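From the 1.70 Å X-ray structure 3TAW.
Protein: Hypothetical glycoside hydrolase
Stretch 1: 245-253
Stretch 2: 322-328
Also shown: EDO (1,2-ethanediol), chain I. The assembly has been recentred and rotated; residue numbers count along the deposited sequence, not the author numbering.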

# COMPACT_ATOMS: atom_id res chain seq x y z
N THR A 245 -6.22 -7.66 -8.76
CA THR A 245 -6.24 -6.19 -8.89
C THR A 245 -6.15 -5.60 -7.47
O THR A 245 -7.16 -5.42 -6.78
CB THR A 245 -7.51 -5.66 -9.57
OG1 THR A 245 -8.66 -6.17 -8.89
CG2 THR A 245 -7.56 -6.09 -11.04
N GLU A 246 -4.92 -5.35 -7.02
CA GLU A 246 -4.66 -5.05 -5.62
C GLU A 246 -4.28 -3.58 -5.44
O GLU A 246 -3.28 -3.09 -6.01
CB GLU A 246 -3.56 -5.96 -5.06
CG GLU A 246 -3.29 -5.76 -3.59
CD GLU A 246 -2.54 -6.91 -2.95
OE1 GLU A 246 -1.91 -7.69 -3.70
OE2 GLU A 246 -2.62 -7.04 -1.71
N CYS A 247 -5.07 -2.87 -4.64
CA CYS A 247 -4.89 -1.45 -4.46
C CYS A 247 -3.46 -1.11 -4.00
O CYS A 247 -2.84 -1.88 -3.28
CB CYS A 247 -5.91 -0.91 -3.48
SG CYS A 247 -7.58 -1.00 -4.10
N GLY A 248 -2.96 0.03 -4.47
CA GLY A 248 -1.60 0.46 -4.23
C GLY A 248 -1.56 1.59 -3.20
O GLY A 248 -2.14 1.47 -2.11
N PRO A 249 -0.87 2.69 -3.51
CA PRO A 249 -0.83 3.80 -2.59
C PRO A 249 -2.18 4.51 -2.47
O PRO A 249 -3.13 4.17 -3.18
CB PRO A 249 0.21 4.74 -3.21
CG PRO A 249 0.14 4.47 -4.65
CD PRO A 249 -0.17 3.01 -4.79
N PRO A 250 -2.28 5.51 -1.58
CA PRO A 250 -3.50 6.31 -1.56
C PRO A 250 -3.88 6.89 -2.93
O PRO A 250 -3.00 7.24 -3.75
CB PRO A 250 -3.17 7.42 -0.55
CG PRO A 250 -2.17 6.78 0.37
CD PRO A 250 -1.32 5.96 -0.55
N ALA A 251 -5.19 6.94 -3.17
CA ALA A 251 -5.75 7.47 -4.39
C ALA A 251 -5.67 8.99 -4.37
O ALA A 251 -5.61 9.61 -3.30
CB ALA A 251 -7.21 7.03 -4.55
N ILE A 252 -5.68 9.57 -5.57
CA ILE A 252 -5.52 11.01 -5.77
C ILE A 252 -6.68 11.62 -6.56
O ILE A 252 -6.86 11.31 -7.74
CB ILE A 252 -4.20 11.34 -6.50
CG1 ILE A 252 -3.01 10.74 -5.74
CG2 ILE A 252 -4.03 12.85 -6.59
CD1 ILE A 252 -1.65 11.01 -6.36
N LEU A 253 -7.42 12.51 -5.90
CA LEU A 253 -8.56 13.21 -6.49
C LEU A 253 -8.02 14.37 -7.31
O LEU A 253 -7.45 15.29 -6.74
CB LEU A 253 -9.49 13.71 -5.39
CG LEU A 253 -10.60 14.70 -5.73
CD1 LEU A 253 -11.54 14.09 -6.72
CD2 LEU A 253 -11.35 15.13 -4.42
C1 EDO I . 1.08 10.23 1.56
O1 EDO I . 0.85 11.31 2.49
C2 EDO I . -0.00 10.18 0.47
O2 EDO I . 0.25 9.18 -0.55
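Stretch 2 (322-328) VFVEGLV

Stretch 2 is a strand, extended except at Glu325, whose psi of -22° interrupts the regular backbone; it runs nearly parallel to stretch 1, their end-to-end directions 14° apart, although no hydrogen bond joins them. The closest pair of CA atoms is Pro249 and Glu325, 4.1 Å apart; here stretch 1 is a loop between its strands 245-247 and 251-253. Gly248 CA lies 3.2 Å from Val324 O, so close that a CB on Gly248 would clash with that oxygen. Pro249, the most covered residue, has its CA 3.5 Å from Glu325 O in a CA-H...O contact. Its ring is puckered C-gamma endo; CD lies 4.0 Å from Val324 CG2 (chi1 m) and CB 3.9 Å from Leu327 CB. Leu327 points toward stretch 1; chi1 t and chi2 p bring its CD2 to 3.7 Å from CD1 of Ile252, whose m, t conformation extends that methyl to meet it. At the other end, Phe323 leaves its backbone sideways, but chi1 t (-164°) and chi2 81° carry the ring nearer. Glu246, extended t, t, reaches it edge-on: OE1 is 3.4 Å from Phe323 CE1, near the ring plane, where the aromatic hydrogens carry slight positive charge. Glu325 points away, its t, t side chain making no close contact here. The ethanediol O2 donates a hydrogen bond to Leu327 O (2.7 Å) and lies 3.5 Å from Pro250 CG, touching both stretches.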

# COMPACT_ATOMS: atom_id res chain seq x y z
N VAL A 322 6.71 -5.30 -8.86
CA VAL A 322 6.98 -3.89 -8.59
C VAL A 322 5.71 -3.41 -7.92
O VAL A 322 4.77 -2.90 -8.57
CB VAL A 322 7.40 -3.08 -9.85
CG1 VAL A 322 8.79 -3.50 -10.29
CG2 VAL A 322 6.40 -3.20 -11.02
N PHE A 323 5.68 -3.59 -6.59
CA PHE A 323 4.45 -3.50 -5.82
C PHE A 323 4.30 -2.08 -5.26
O PHE A 323 4.91 -1.72 -4.25
CB PHE A 323 4.44 -4.54 -4.69
CG PHE A 323 3.08 -4.78 -4.11
CD1 PHE A 323 2.16 -5.62 -4.73
CD2 PHE A 323 2.69 -4.10 -2.96
CE1 PHE A 323 0.90 -5.82 -4.19
CE2 PHE A 323 1.43 -4.29 -2.41
CZ PHE A 323 0.54 -5.14 -3.01
N VAL A 324 3.53 -1.27 -5.98
CA VAL A 324 3.42 0.15 -5.69
C VAL A 324 2.59 0.38 -4.46
O VAL A 324 1.53 -0.18 -4.31
CB VAL A 324 2.92 0.95 -6.91
CG1 VAL A 324 3.97 0.86 -8.04
CG2 VAL A 324 1.53 0.49 -7.35
N GLU A 325 3.10 1.22 -3.54
CA GLU A 325 2.44 1.32 -2.23
C GLU A 325 2.63 2.63 -1.47
O GLU A 325 1.84 2.92 -0.56
CB GLU A 325 2.90 0.13 -1.37
CG GLU A 325 2.16 -0.04 -0.04
CD GLU A 325 2.43 -1.41 0.62
OE1 GLU A 325 2.80 -2.36 -0.10
OE2 GLU A 325 2.29 -1.53 1.87
N GLY A 326 3.69 3.38 -1.79
CA GLY A 326 3.97 4.69 -1.20
C GLY A 326 4.14 5.73 -2.31
O GLY A 326 4.76 5.47 -3.33
N LEU A 327 3.59 6.92 -2.11
CA LEU A 327 3.62 7.97 -3.14
C LEU A 327 3.57 9.33 -2.47
O LEU A 327 2.64 9.59 -1.69
CB LEU A 327 2.46 7.79 -4.11
CG LEU A 327 2.35 8.82 -5.24
CD1 LEU A 327 3.64 8.84 -6.12
CD2 LEU A 327 1.09 8.54 -6.09
N VAL A 328 4.57 10.16 -2.73
CA VAL A 328 4.62 11.51 -2.19
C VAL A 328 5.00 12.53 -3.26
O VAL A 328 5.70 12.21 -4.22
CB VAL A 328 5.62 11.64 -1.00
CG1 VAL A 328 5.17 10.79 0.20
CG2 VAL A 328 7.07 11.28 -1.43